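Local coordinates for protein agmatine ureohydrolase (Thermoplasma volcanium GSS1, PDB 3PZL) that probably hydrolyses agmatine to putrescine and urea, as a manganese-dependent enzyme of the arginase family, at residues V99-M111 against H124-K136. Residues are numbered along the deposited sequence; the frame is centred on the assembly and turned at random.
Sequences VIDTVESVVSAVM and HSITVGAVRALPK. With MN (manganese (II) ion), chain F.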
loop_
_atom_site.group_PDB
_atom_site.type_symbol
_atom_site.label_atom_id
_atom_site.label_comp_id
_atom_site.label_asym_id
_atom_site.label_seq_id
_atom_site.Cartn_x
_atom_site.Cartn_y
_atom_site.Cartn_z
ATOM N N VAL B 99 -29.302 11.399 -9.693
ATOM C CA VAL B 99 -29.072 11.034 -8.294
ATOM C C VAL B 99 -29.702 12.065 -7.341
ATOM O O VAL B 99 -30.518 11.719 -6.484
ATOM C CB VAL B 99 -27.577 10.828 -7.989
ATOM C CG1 VAL B 99 -27.340 10.769 -6.498
ATOM C CG2 VAL B 99 -27.068 9.549 -8.609
ATOM N N ILE B 100 -29.354 13.333 -7.524
ATOM C CA ILE B 100 -29.948 14.414 -6.750
ATOM C C ILE B 100 -31.474 14.358 -6.709
ATOM O O ILE B 100 -32.069 14.623 -5.661
ATOM C CB ILE B 100 -29.527 15.782 -7.270
ATOM C CG1 ILE B 100 -28.033 15.954 -7.134
ATOM C CG2 ILE B 100 -30.199 16.891 -6.487
ATOM C CD1 ILE B 100 -27.565 17.259 -7.695
ATOM N N ASP B 101 -32.110 14.041 -7.839
ATOM C CA ASP B 101 -33.570 13.892 -7.890
ATOM C C ASP B 101 -33.967 12.675 -7.109
ATOM O O ASP B 101 -35.017 12.663 -6.503
ATOM C CB ASP B 101 -34.089 13.726 -9.316
ATOM C CG ASP B 101 -33.923 14.971 -10.136
ATOM O OD1 ASP B 101 -33.532 16.009 -9.572
ATOM O OD2 ASP B 101 -34.172 14.902 -11.358
ATOM N N THR B 102 -33.131 11.647 -7.109
ATOM C CA THR B 102 -33.477 10.423 -6.401
ATOM C C THR B 102 -33.388 10.665 -4.905
ATOM O O THR B 102 -34.274 10.251 -4.153
ATOM C CB THR B 102 -32.577 9.235 -6.795
ATOM O OG1 THR B 102 -32.684 8.978 -8.209
ATOM C CG2 THR B 102 -32.977 8.001 -6.009
ATOM N N VAL B 103 -32.318 11.335 -4.483
ATOM C CA VAL B 103 -32.131 11.667 -3.077
ATOM C C VAL B 103 -33.332 12.447 -2.544
ATOM O O VAL B 103 -33.884 12.065 -1.493
ATOM C CB VAL B 103 -30.792 12.419 -2.826
ATOM C CG1 VAL B 103 -30.773 13.109 -1.481
ATOM C CG2 VAL B 103 -29.636 11.440 -2.898
ATOM N N GLU B 104 -33.748 13.494 -3.275
ATOM C CA GLU B 104 -34.819 14.384 -2.842
ATOM C C GLU B 104 -36.088 13.622 -2.475
ATOM O O GLU B 104 -36.668 13.857 -1.427
ATOM C CB GLU B 104 -35.106 15.436 -3.901
ATOM C CG GLU B 104 -36.272 16.373 -3.577
ATOM C CD GLU B 104 -36.723 17.188 -4.804
ATOM O OE1 GLU B 104 -36.286 16.865 -5.946
ATOM O OE2 GLU B 104 -37.505 18.158 -4.630
ATOM N N SER B 105 -36.501 12.696 -3.330
ATOM C CA SER B 105 -37.653 11.824 -3.048
ATOM C C SER B 105 -37.444 10.984 -1.784
ATOM O O SER B 105 -38.331 10.864 -0.930
ATOM C CB SER B 105 -37.923 10.874 -4.232
ATOM O OG SER B 105 -37.845 11.562 -5.477
ATOM N N VAL B 106 -36.261 10.390 -1.681
ATOM C CA VAL B 106 -35.944 9.530 -0.563
ATOM C C VAL B 106 -35.894 10.329 0.745
ATOM O O VAL B 106 -36.381 9.859 1.786
ATOM C CB VAL B 106 -34.635 8.782 -0.817
ATOM C CG1 VAL B 106 -34.304 7.893 0.368
ATOM C CG2 VAL B 106 -34.723 7.964 -2.135
ATOM N N VAL B 107 -35.333 11.538 0.684
ATOM C CA VAL B 107 -35.292 12.428 1.845
ATOM C C VAL B 107 -36.697 12.922 2.272
ATOM O O VAL B 107 -37.081 12.752 3.447
ATOM C CB VAL B 107 -34.264 13.578 1.638
ATOM C CG1 VAL B 107 -34.360 14.611 2.713
ATOM C CG2 VAL B 107 -32.855 13.013 1.659
ATOM N N SER B 108 -37.455 13.502 1.322
ATOM C CA SER B 108 -38.867 13.896 1.551
ATOM C C SER B 108 -39.634 12.772 2.206
ATOM O O SER B 108 -40.180 12.949 3.300
ATOM C CB SER B 108 -39.599 14.266 0.256
ATOM O OG SER B 108 -39.214 15.536 -0.245
ATOM N N ALA B 109 -39.644 11.615 1.537
ATOM C CA ALA B 109 -40.374 10.431 1.992
ATOM C C ALA B 109 -40.077 10.109 3.462
ATOM O O ALA B 109 -40.999 10.026 4.281
ATOM C CB ALA B 109 -40.070 9.252 1.096
ATOM N N VAL B 110 -38.790 9.979 3.795
ATOM C CA VAL B 110 -38.382 9.578 5.136
ATOM C C VAL B 110 -38.739 10.642 6.183
ATOM O O VAL B 110 -39.081 10.321 7.316
ATOM C CB VAL B 110 -36.875 9.226 5.154
ATOM C CG1 VAL B 110 -36.359 8.933 6.561
ATOM C CG2 VAL B 110 -36.626 8.053 4.249
HETATM N N MSE B 111 -38.680 11.908 5.798
HETATM C CA MSE B 111 -39.087 12.965 6.695
HETATM C C MSE B 111 -40.620 12.997 6.916
HETATM O O MSE B 111 -41.071 13.084 8.059
HETATM C CB MSE B 111 -38.509 14.298 6.230
HETATM C CG MSE B 111 -36.973 14.317 6.294
HETATM SE SE MSE B 111 -36.050 16.065 6.042
HETATM C CE MSE B 111 -36.871 16.633 4.391
ATOM N N HIS B 124 -20.245 15.214 -2.339
ATOM C CA HIS B 124 -21.022 16.166 -1.553
ATOM C C HIS B 124 -22.254 16.634 -2.313
ATOM O O HIS B 124 -23.181 17.179 -1.723
ATOM C CB HIS B 124 -20.176 17.377 -1.146
ATOM C CG HIS B 124 -20.687 18.084 0.062
ATOM N ND1 HIS B 124 -19.961 19.085 0.700
ATOM C CD2 HIS B 124 -21.847 17.923 0.760
ATOM C CE1 HIS B 124 -20.670 19.526 1.728
ATOM N NE2 HIS B 124 -21.820 18.847 1.778
ATOM N N SER B 125 -22.284 16.414 -3.614
ATOM C CA SER B 125 -23.382 16.943 -4.383
ATOM C C SER B 125 -24.673 16.193 -4.126
ATOM O O SER B 125 -25.731 16.676 -4.495
ATOM C CB SER B 125 -23.061 16.941 -5.863
ATOM O OG SER B 125 -22.763 15.621 -6.292
ATOM N N ILE B 126 -24.619 15.038 -3.480
ATOM C CA ILE B 126 -25.853 14.370 -3.115
ATOM C C ILE B 126 -26.678 15.158 -2.100
ATOM O O ILE B 126 -27.891 14.968 -2.011
ATOM C CB ILE B 126 -25.597 12.981 -2.605
ATOM C CG1 ILE B 126 -24.715 13.001 -1.358
ATOM C CG2 ILE B 126 -24.938 12.157 -3.692
ATOM C CD1 ILE B 126 -24.538 11.652 -0.694
ATOM N N THR B 127 -25.999 16.021 -1.334
ATOM C CA THR B 127 -26.601 16.896 -0.311
ATOM C C THR B 127 -27.643 17.844 -0.895
ATOM O O THR B 127 -28.681 18.057 -0.308
ATOM C CB THR B 127 -25.504 17.678 0.459
ATOM O OG1 THR B 127 -24.810 16.770 1.299
ATOM C CG2 THR B 127 -26.062 18.721 1.348
ATOM N N VAL B 128 -27.363 18.385 -2.068
ATOM C CA VAL B 128 -28.310 19.228 -2.774
ATOM C C VAL B 128 -29.720 18.602 -2.721
ATOM O O VAL B 128 -30.701 19.271 -2.373
ATOM C CB VAL B 128 -27.847 19.484 -4.235
ATOM C CG1 VAL B 128 -28.864 20.275 -5.018
ATOM C CG2 VAL B 128 -26.492 20.189 -4.250
ATOM N N GLY B 129 -29.807 17.312 -3.030
ATOM C CA GLY B 129 -31.065 16.605 -3.029
ATOM C C GLY B 129 -31.768 16.857 -1.731
ATOM O O GLY B 129 -32.829 17.474 -1.700
ATOM N N ALA B 130 -31.149 16.414 -0.651
ATOM C CA ALA B 130 -31.701 16.557 0.677
ATOM C C ALA B 130 -32.138 18.006 0.987
ATOM O O ALA B 130 -33.173 18.213 1.618
ATOM C CB ALA B 130 -30.714 16.027 1.701
ATOM N N VAL B 131 -31.392 19.000 0.501
ATOM C CA VAL B 131 -31.729 20.409 0.765
ATOM C C VAL B 131 -33.033 20.861 0.088
ATOM O O VAL B 131 -33.684 21.767 0.573
ATOM C CB VAL B 131 -30.600 21.371 0.362
ATOM C CG1 VAL B 131 -30.911 22.787 0.853
ATOM C CG2 VAL B 131 -29.266 20.908 0.927
ATOM N N ARG B 132 -33.408 20.226 -1.022
ATOM C CA ARG B 132 -34.657 20.550 -1.718
ATOM C C ARG B 132 -35.833 20.137 -0.854
ATOM O O ARG B 132 -36.925 20.669 -1.009
ATOM C CB ARG B 132 -34.772 19.818 -3.065
ATOM C CG ARG B 132 -33.886 20.326 -4.190
ATOM C CD ARG B 132 -33.981 19.385 -5.385
ATOM N NE ARG B 132 -33.081 19.735 -6.484
ATOM C CZ ARG B 132 -32.955 19.037 -7.612
ATOM N NH1 ARG B 132 -33.678 17.942 -7.824
ATOM N NH2 ARG B 132 -32.095 19.437 -8.526
ATOM N N ALA B 133 -35.612 19.184 0.045
ATOM C CA ALA B 133 -36.696 18.635 0.827
ATOM C C ALA B 133 -37.012 19.414 2.126
ATOM O O ALA B 133 -38.046 19.192 2.783
ATOM C CB ALA B 133 -36.447 17.183 1.077
ATOM N N LEU B 134 -36.135 20.356 2.464
ATOM C CA LEU B 134 -36.218 21.096 3.731
ATOM C C LEU B 134 -37.409 22.045 3.873
ATOM O O LEU B 134 -37.687 22.851 2.987
ATOM C CB LEU B 134 -34.920 21.874 3.981
ATOM C CG LEU B 134 -33.624 21.057 4.028
ATOM C CD1 LEU B 134 -32.483 21.972 4.377
ATOM C CD2 LEU B 134 -33.689 19.868 5.015
ATOM N N PRO B 135 -38.116 21.957 5.009
ATOM C CA PRO B 135 -39.095 22.978 5.421
ATOM C C PRO B 135 -38.457 24.367 5.658
ATOM O O PRO B 135 -37.230 24.491 5.728
ATOM C CB PRO B 135 -39.655 22.406 6.730
ATOM C CG PRO B 135 -39.414 20.937 6.660
ATOM C CD PRO B 135 -38.141 20.770 5.889
ATOM N N LYS B 136 -39.284 25.406 5.777
ATOM C CA LYS B 136 -38.788 26.786 5.937
ATOM C C LYS B 136 -38.033 27.086 7.246
ATOM O O LYS B 136 -37.229 28.021 7.311
ATOM C CB LYS B 136 -39.940 27.779 5.792
ATOM C CG LYS B 136 -40.278 28.175 4.356
ATOM C CD LYS B 136 -41.462 29.176 4.321
ATOM C CE LYS B 136 -41.673 29.726 2.919
ATOM N NZ LYS B 136 -40.417 30.378 2.412
HETATM MN MN MN F . -18.028 19.839 -0.537
#
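Helix 99-111 meets G129 and A133 of segment 124-136, whose helix 126-132 runs in roughly the same direction. The axes cross at -42° and approach to 7.2 Å. The nearest CA atoms are those of E104 and G129, 4.4 Å apart. The bare CA of G129, 3.4 Å from I100 O, lets the backbones come together. V103 CG1 packs on the backbone around A130, and V107 spreads its two methyls over A130 and A133. R132 reaches across, extended. Its NH1 gives D101 OD1 a salt-bridged hydrogen bond of 2.6 Å, in the guanidinium plane, and a weak one to E104 OE1 at 3.4 Å. With CG anti to its backbone N (chi1 177°), E104 crosses R132 at about a right angle, its carboxylate beside R132 CB and CD. I100 CG2 covers one guanidinium face, 3.6 Å above its centre. A leucine in place of R132 would probably leave D101 and E104 without their shared positive partner. H124, at the start of the segment, binds manganese with D144, D148 and D229. Both helices follow strands of the parallel arginase-fold sheet: V103 and I126 rest on strands 37-42 and 116-121, while V128 and R132 touch helix 163-171.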